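Local coordinates for protein citrate synthase (Metallosphaera sedula, PDB 6ABW) that probably catalyses the condensation of acetyl-CoA with oxaloacetate and the hydrolysis that releases citrate and CoA, a step of the tricarboxylic acid cycle, at residues 24-29 with 358-363. Sequence-based numbering, arbitrary orientation.
Sequences FIKTTS and VIEYVE
The carboxylate of Glu360 reaches from helix 342-365 to strand 24-28 and is gripped by Lys26, Thr28 and Ser29. Its OE2 forms a salt bridge with Lys26 NZ at 2.6 Å. The same OE2 accepts a hydrogen bond from Thr28 OG1, 2.7 Å away. Its other oxygen, OE1, accepts the backbone N-H of Ser29, with N to OE1 at 2.8 Å and a nearly straight angle of 167°. Both hydrogen bonds use syn lone pairs, and three donors, two on OE2 and one on OE1, probably hold the carboxylate against rotation. The Glu360 chain is extended beyond CG, which carries the charge out to the strand. Lys26 bends at chi3 (-69°) and again at chi4, and its side chain crosses that of Glu360 at about a right angle. Its NZ also donates to His357 ND1, and Leu30 N bonds to Thr28 OG1. An alanine in place of Glu360 would probably leave the buried Lys26 without its countercharge and the Ser29 N-H without its acceptor.

Beside this tight polar cluster the contact is apolar and at ordinary van der Waals distance. Lys26 CE lies 4.0 Å from Tyr361 CB, and Lys26 CB sits at the edge of the Tyr361 ring. The Tyr361 hydroxyl is held by Arg367 O, and Leu205 of helix 199-208 touches both residues. The contact is looser toward Ile25, which is partly exposed and whose side chain comes no nearer than 5.4 Å to segment 358-363.

The axes of strand 24-28 and of helical segment 358-363 cross at 101° and come within 9.1 Å. The strand also pairs in parallel with a strand of the second subunit. The arrangement thus ties helix 342-365 to a strand of a sheet running across the subunit interface, in the mainly helical dimer characteristic of citrate synthases.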
loop_
_atom_site.group_PDB
_atom_site.type_symbol
_atom_site.label_atom_id
_atom_site.label_comp_id
_atom_site.label_asym_id
_atom_site.label_seq_id
_atom_site.Cartn_x
_atom_site.Cartn_y
_atom_site.Cartn_z
ATOM N N PHE A 24 -21.453 3.759 0.763
ATOM C CA PHE A 24 -21.258 2.806 -0.326
ATOM C C PHE A 24 -20.166 3.292 -1.270
ATOM O O PHE A 24 -20.351 4.278 -1.970
ATOM C CB PHE A 24 -22.557 2.571 -1.108
ATOM C CG PHE A 24 -23.580 1.789 -0.352
ATOM C CD1 PHE A 24 -23.478 0.410 -0.244
ATOM C CD2 PHE A 24 -24.640 2.429 0.272
ATOM C CE1 PHE A 24 -24.408 -0.335 0.465
ATOM C CE2 PHE A 24 -25.583 1.695 0.988
ATOM C CZ PHE A 24 -25.472 0.309 1.075
ATOM N N ILE A 25 -19.024 2.600 -1.258
ATOM C CA ILE A 25 -17.869 2.932 -2.109
ATOM C C ILE A 25 -17.953 2.315 -3.515
ATOM O O ILE A 25 -17.264 2.800 -4.420
ATOM C CB ILE A 25 -16.503 2.549 -1.441
ATOM C CG1 ILE A 25 -15.318 3.250 -2.124
ATOM C CG2 ILE A 25 -16.271 1.042 -1.422
ATOM C CD1 ILE A 25 -13.953 2.860 -1.566
ATOM N N LYS A 26 -18.775 1.266 -3.697
ATOM C CA LYS A 26 -18.869 0.618 -4.985
ATOM C C LYS A 26 -20.098 -0.292 -4.989
ATOM O O LYS A 26 -20.686 -0.582 -3.927
ATOM C CB LYS A 26 -17.562 -0.192 -5.307
ATOM C CG LYS A 26 -17.397 -1.479 -4.480
ATOM C CD LYS A 26 -16.027 -2.137 -4.663
ATOM C CE LYS A 26 -15.761 -2.764 -6.028
ATOM N NZ LYS A 26 -16.338 -4.092 -6.232
ATOM N N THR A 27 -20.479 -0.745 -6.177
ATOM C CA THR A 27 -21.380 -1.871 -6.304
ATOM C C THR A 27 -20.553 -3.137 -6.446
ATOM O O THR A 27 -19.394 -3.078 -6.840
ATOM C CB THR A 27 -22.275 -1.747 -7.545
ATOM O OG1 THR A 27 -21.461 -1.815 -8.713
ATOM C CG2 THR A 27 -23.021 -0.444 -7.531
ATOM N N THR A 28 -21.136 -4.281 -6.112
ATOM C CA THR A 28 -20.487 -5.532 -6.348
ATOM C C THR A 28 -21.470 -6.609 -6.716
ATOM O O THR A 28 -22.607 -6.550 -6.290
ATOM C CB THR A 28 -19.594 -5.980 -5.110
ATOM O OG1 THR A 28 -18.798 -7.074 -5.498
ATOM C CG2 THR A 28 -20.438 -6.434 -3.895
ATOM N N SER A 29 -20.998 -7.584 -7.479
ATOM C CA SER A 29 -21.699 -8.824 -7.772
ATOM C C SER A 29 -21.025 -10.026 -7.157
ATOM O O SER A 29 -21.413 -11.146 -7.393
ATOM C CB SER A 29 -21.825 -9.040 -9.295
ATOM O OG SER A 29 -22.515 -7.949 -9.815
ATOM N N VAL A 358 -10.914 -5.204 -7.231
ATOM C CA VAL A 358 -10.253 -4.164 -7.962
ATOM C C VAL A 358 -10.577 -4.292 -9.464
ATOM O O VAL A 358 -10.778 -3.258 -10.096
ATOM C CB VAL A 358 -8.742 -4.002 -7.722
ATOM C CG1 VAL A 358 -8.531 -3.606 -6.248
ATOM C CG2 VAL A 358 -7.930 -5.211 -8.072
ATOM N N ILE A 359 -10.707 -5.505 -9.970
ATOM C CA ILE A 359 -11.023 -5.723 -11.393
ATOM C C ILE A 359 -12.414 -5.167 -11.649
ATOM O O ILE A 359 -12.607 -4.416 -12.578
ATOM C CB ILE A 359 -10.893 -7.155 -11.827
ATOM C CG1 ILE A 359 -9.454 -7.581 -11.813
ATOM C CG2 ILE A 359 -11.533 -7.382 -13.236
ATOM C CD1 ILE A 359 -9.224 -9.019 -11.993
ATOM N N GLU A 360 -13.364 -5.469 -10.769
ATOM C CA GLU A 360 -14.741 -4.920 -10.877
ATOM C C GLU A 360 -14.736 -3.436 -10.862
ATOM O O GLU A 360 -15.413 -2.758 -11.681
ATOM C CB GLU A 360 -15.603 -5.355 -9.695
ATOM C CG GLU A 360 -16.654 -6.364 -9.936
ATOM C CD GLU A 360 -17.606 -6.530 -8.701
ATOM O OE1 GLU A 360 -18.674 -7.137 -8.938
ATOM O OE2 GLU A 360 -17.288 -6.070 -7.539
ATOM N N TYR A 361 -13.961 -2.874 -9.930
ATOM C CA TYR A 361 -13.874 -1.454 -9.791
ATOM C C TYR A 361 -13.264 -0.739 -11.006
ATOM O O TYR A 361 -13.832 0.264 -11.477
ATOM C CB TYR A 361 -13.145 -1.091 -8.487
ATOM C CG TYR A 361 -13.139 0.374 -8.213
ATOM C CD1 TYR A 361 -14.238 1.005 -7.644
ATOM C CD2 TYR A 361 -12.031 1.124 -8.541
ATOM C CE1 TYR A 361 -14.206 2.382 -7.382
ATOM C CE2 TYR A 361 -11.987 2.484 -8.320
ATOM C CZ TYR A 361 -13.069 3.126 -7.735
ATOM O OH TYR A 361 -12.962 4.514 -7.543
ATOM N N VAL A 362 -12.133 -1.225 -11.501
ATOM C CA VAL A 362 -11.438 -0.570 -12.596
ATOM C C VAL A 362 -12.336 -0.708 -13.860
ATOM O O VAL A 362 -12.460 0.267 -14.639
ATOM C CB VAL A 362 -10.047 -1.169 -12.849
ATOM C CG1 VAL A 362 -9.461 -0.689 -14.133
ATOM C CG2 VAL A 362 -9.050 -0.826 -11.685
ATOM N N GLU A 363 -12.912 -1.892 -14.065
ATOM C CA GLU A 363 -13.622 -2.146 -15.353
ATOM C C GLU A 363 -14.943 -1.421 -15.408
ATOM O O GLU A 363 -15.376 -1.067 -16.470
ATOM C CB GLU A 363 -13.762 -3.624 -15.626
ATOM C CG GLU A 363 -12.463 -4.275 -15.987
ATOM C CD GLU A 363 -12.609 -5.743 -16.381
ATOM O OE1 GLU A 363 -13.816 -6.217 -16.429
ATOM O OE2 GLU A 363 -11.580 -6.480 -16.625
#